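Local coordinates for protein hypoxanthine-guanine-xanthine phosphoribosyltransferase (PDB 1HGX) that salvages host purine bases for a parasite by transferring the phosphoribosyl group of 5-phospho-alpha-D-ribose 1-diphosphate to guanine, hypoxanthine or xanthine, releasing diphosphate, at residues 115-118 with 119-123. Sequence-based numbering, arbitrary orientation.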
ATOM      1  N   LEU A 115      -5.198 -19.602   2.802  1.00 13.76           N
ATOM      2  CA  LEU A 115      -5.101 -20.432   1.605  1.00 14.05           C
ATOM      3  C   LEU A 115      -6.315 -21.350   1.428  1.00 15.37           C
ATOM      4  O   LEU A 115      -6.804 -21.526   0.307  1.00 13.85           O
ATOM      5  CB  LEU A 115      -3.805 -21.248   1.604  1.00 14.12           C
ATOM      6  CG  LEU A 115      -2.506 -20.467   1.369  1.00 10.03           C
ATOM      7  CD1 LEU A 115      -1.340 -21.434   1.326  1.00 12.12           C
ATOM      8  CD2 LEU A 115      -2.593 -19.698   0.055  1.00 15.30           C
ATOM      9  N   ASN A 116      -6.804 -21.927   2.526  1.00 13.23           N
ATOM     10  CA  ASN A 116      -7.970 -22.806   2.461  1.00 15.25           C
ATOM     11  C   ASN A 116      -9.169 -21.990   1.997  1.00 13.68           C
ATOM     12  O   ASN A 116      -9.958 -22.455   1.181  1.00 17.49           O
ATOM     13  CB  ASN A 116      -8.282 -23.448   3.819  1.00 18.93           C
ATOM     14  CG  ASN A 116      -7.346 -24.598   4.164  1.00 27.40           C
ATOM     15  OD1 ASN A 116      -6.821 -25.286   3.282  1.00 32.92           O
ATOM     16  ND2 ASN A 116      -7.171 -24.844   5.457  1.00 31.16           N
ATOM     17  N   ASN A 117      -9.309 -20.773   2.513  1.00 12.82           N
ATOM     18  CA  ASN A 117     -10.416 -19.913   2.112  1.00 13.06           C
ATOM     19  C   ASN A 117     -10.326 -19.584   0.618  1.00 16.51           C
ATOM     20  O   ASN A 117     -11.297 -19.748  -0.122  1.00 15.03           O
ATOM     21  CB  ASN A 117     -10.429 -18.618   2.929  1.00 16.42           C
ATOM     22  CG  ASN A 117     -11.501 -17.633   2.460  1.00 20.39           C
ATOM     23  OD1 ASN A 117     -11.399 -17.064   1.380  1.00 24.40           O
ATOM     24  ND2 ASN A 117     -12.521 -17.416   3.292  1.00 19.51           N
ATOM     25  N   LEU A 118      -9.141 -19.177   0.166  1.00 14.92           N
ATOM     26  CA  LEU A 118      -8.954 -18.804  -1.240  1.00 15.94           C
ATOM     27  C   LEU A 118      -9.074 -19.960  -2.236  1.00 15.09           C
ATOM     28  O   LEU A 118      -9.614 -19.786  -3.329  1.00 11.55           O
ATOM     29  CB  LEU A 118      -7.618 -18.069  -1.443  1.00 12.10           C
ATOM     30  CG  LEU A 118      -7.414 -16.735  -0.709  1.00 12.75           C
ATOM     31  CD1 LEU A 118      -6.010 -16.231  -0.988  1.00 13.21           C
ATOM     32  CD2 LEU A 118      -8.432 -15.690  -1.122  1.00  8.66           C
ATOM     33  N   GLN A 119      -8.611 -21.145  -1.849  1.00 12.71           N
ATOM     34  CA  GLN A 119      -8.670 -22.295  -2.740  1.00 13.45           C
ATOM     35  C   GLN A 119     -10.121 -22.683  -3.078  1.00 15.82           C
ATOM     36  O   GLN A 119     -10.400 -23.181  -4.178  1.00 14.13           O
ATOM     37  CB  GLN A 119      -7.897 -23.469  -2.133  1.00 13.27           C
ATOM     38  CG  GLN A 119      -7.547 -24.580  -3.108  1.00 23.18           C
ATOM     39  CD  GLN A 119      -6.684 -24.103  -4.262  1.00 25.77           C
ATOM     40  OE1 GLN A 119      -7.155 -23.963  -5.391  1.00 27.16           O
ATOM     41  NE2 GLN A 119      -5.412 -23.855  -3.984  1.00 27.15           N
ATOM     42  N   MET A 120     -11.041 -22.408  -2.154  1.00 14.17           N
ATOM     43  CA  MET A 120     -12.465 -22.711  -2.347  1.00 16.27           C
ATOM     44  C   MET A 120     -13.112 -21.846  -3.423  1.00 15.76           C
ATOM     45  O   MET A 120     -14.177 -22.189  -3.951  1.00 16.25           O
ATOM     46  CB  MET A 120     -13.243 -22.511  -1.046  1.00 18.78           C
ATOM     47  CG  MET A 120     -13.066 -23.610  -0.028  1.00 31.14           C
ATOM     48  SD  MET A 120     -14.114 -23.329   1.413  1.00 41.06           S
ATOM     49  CE  MET A 120     -12.907 -22.705   2.571  1.00 37.48           C
ATOM     50  N   ARG A 121     -12.483 -20.716  -3.730  1.00 12.68           N
ATOM     51  CA  ARG A 121     -12.999 -19.797  -4.734  1.00 13.22           C
ATOM     52  C   ARG A 121     -12.626 -20.202  -6.160  1.00 13.35           C
ATOM     53  O   ARG A 121     -12.938 -19.501  -7.123  1.00 16.72           O
ATOM     54  CB  ARG A 121     -12.525 -18.382  -4.433  1.00 13.97           C
ATOM     55  CG  ARG A 121     -12.719 -17.982  -2.975  1.00 18.37           C
ATOM     56  CD  ARG A 121     -12.411 -16.516  -2.793  1.00 18.36           C
ATOM     57  NE  ARG A 121     -12.312 -16.149  -1.391  1.00 19.05           N
ATOM     58  CZ  ARG A 121     -12.593 -14.944  -0.912  1.00 16.84           C
ATOM     59  NH1 ARG A 121     -13.002 -13.971  -1.719  1.00 18.03           N
ATOM     60  NH2 ARG A 121     -12.444 -14.707   0.382  1.00 17.87           N
ATOM     61  N   LYS A 122     -11.912 -21.317  -6.271  1.00 13.60           N
ATOM     62  CA  LYS A 122     -11.503 -21.896  -7.540  1.00 15.71           C
ATOM     63  C   LYS A 122     -10.562 -21.090  -8.439  1.00 17.70           C
ATOM     64  O   LYS A 122     -10.851 -20.879  -9.626  1.00 14.88           O
ATOM     65  CB  LYS A 122     -12.745 -22.347  -8.320  1.00 23.31           C
ATOM     66  CG  LYS A 122     -13.530 -23.453  -7.615  1.00 25.91           C
ATOM     67  CD  LYS A 122     -14.617 -24.003  -8.506  1.00 36.88           C
ATOM     68  CE  LYS A 122     -15.238 -25.252  -7.905  1.00 40.21           C
ATOM     69  NZ  LYS A 122     -16.246 -25.849  -8.832  1.00 47.32           N
ATOM     70  N   PRO A 123      -9.414 -20.636  -7.896  1.00 14.55           N
ATOM     71  CA  PRO A 123      -8.462 -19.865  -8.712  1.00 14.29           C
ATOM     72  C   PRO A 123      -7.758 -20.807  -9.703  1.00 14.72           C
ATOM     73  O   PRO A 123      -7.745 -22.020  -9.495  1.00 16.99           O
ATOM     74  CB  PRO A 123      -7.477 -19.329  -7.663  1.00 13.46           C
ATOM     75  CG  PRO A 123      -7.447 -20.426  -6.641  1.00  7.29           C
ATOM     76  CD  PRO A 123      -8.915 -20.802  -6.513  1.00 11.21           C
TER
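Between Leu115 and Gln119 the backbone still bonds as an alpha helix, Gln119 N donating to Leu115 O at 2.8 Å, but further on the span shortens to three residues, with Arg121 N on Leu118 O at 3.0 Å and a type I beta turn from Gln119 to Lys122, closed by Lys122 N on Gln119 O, after which the positive phi of Lys122 (63°) takes the chain out of the helix toward strand 125-130. Asn117 and Arg121, four residues apart, supply the polar side-chain contact. The guanidinium comes side-on, with NE and NH2 of Arg121 both donating to OD1 of Asn117, NE at 3.1 Å and NH2 at 2.8 Å. OD1 lies within a few degrees of the guanidinium plane, whereas the amide plane is turned 52° from it. The Asn117 side chain, with CG opposite its own backbone N (chi1 175°), meets an Arg121 chain that runs extended from CG to NE. Over one face of the guanidinium lies the Leu118 methyl CD2, 3.9 Å from Arg121 NE; the buried Leu118 side chain also packs on Leu126 and Val100 of the central sheet and on the loop residues Leu89 and Ile93. Met120, its chain bent at the thioether, brings CE to 3.3 Å from Asn116 O. The charge of Arg121 is met mainly by Asp88, which forms a salt bridge with NH2. Asn117 therefore acts as a neutral second partner: its one oxygen, gripped by two N-H groups, would help fix the rotation of the guanidinium, probably orienting it for Asp88 and tying the helix terminus to the segment bearing that carboxylate.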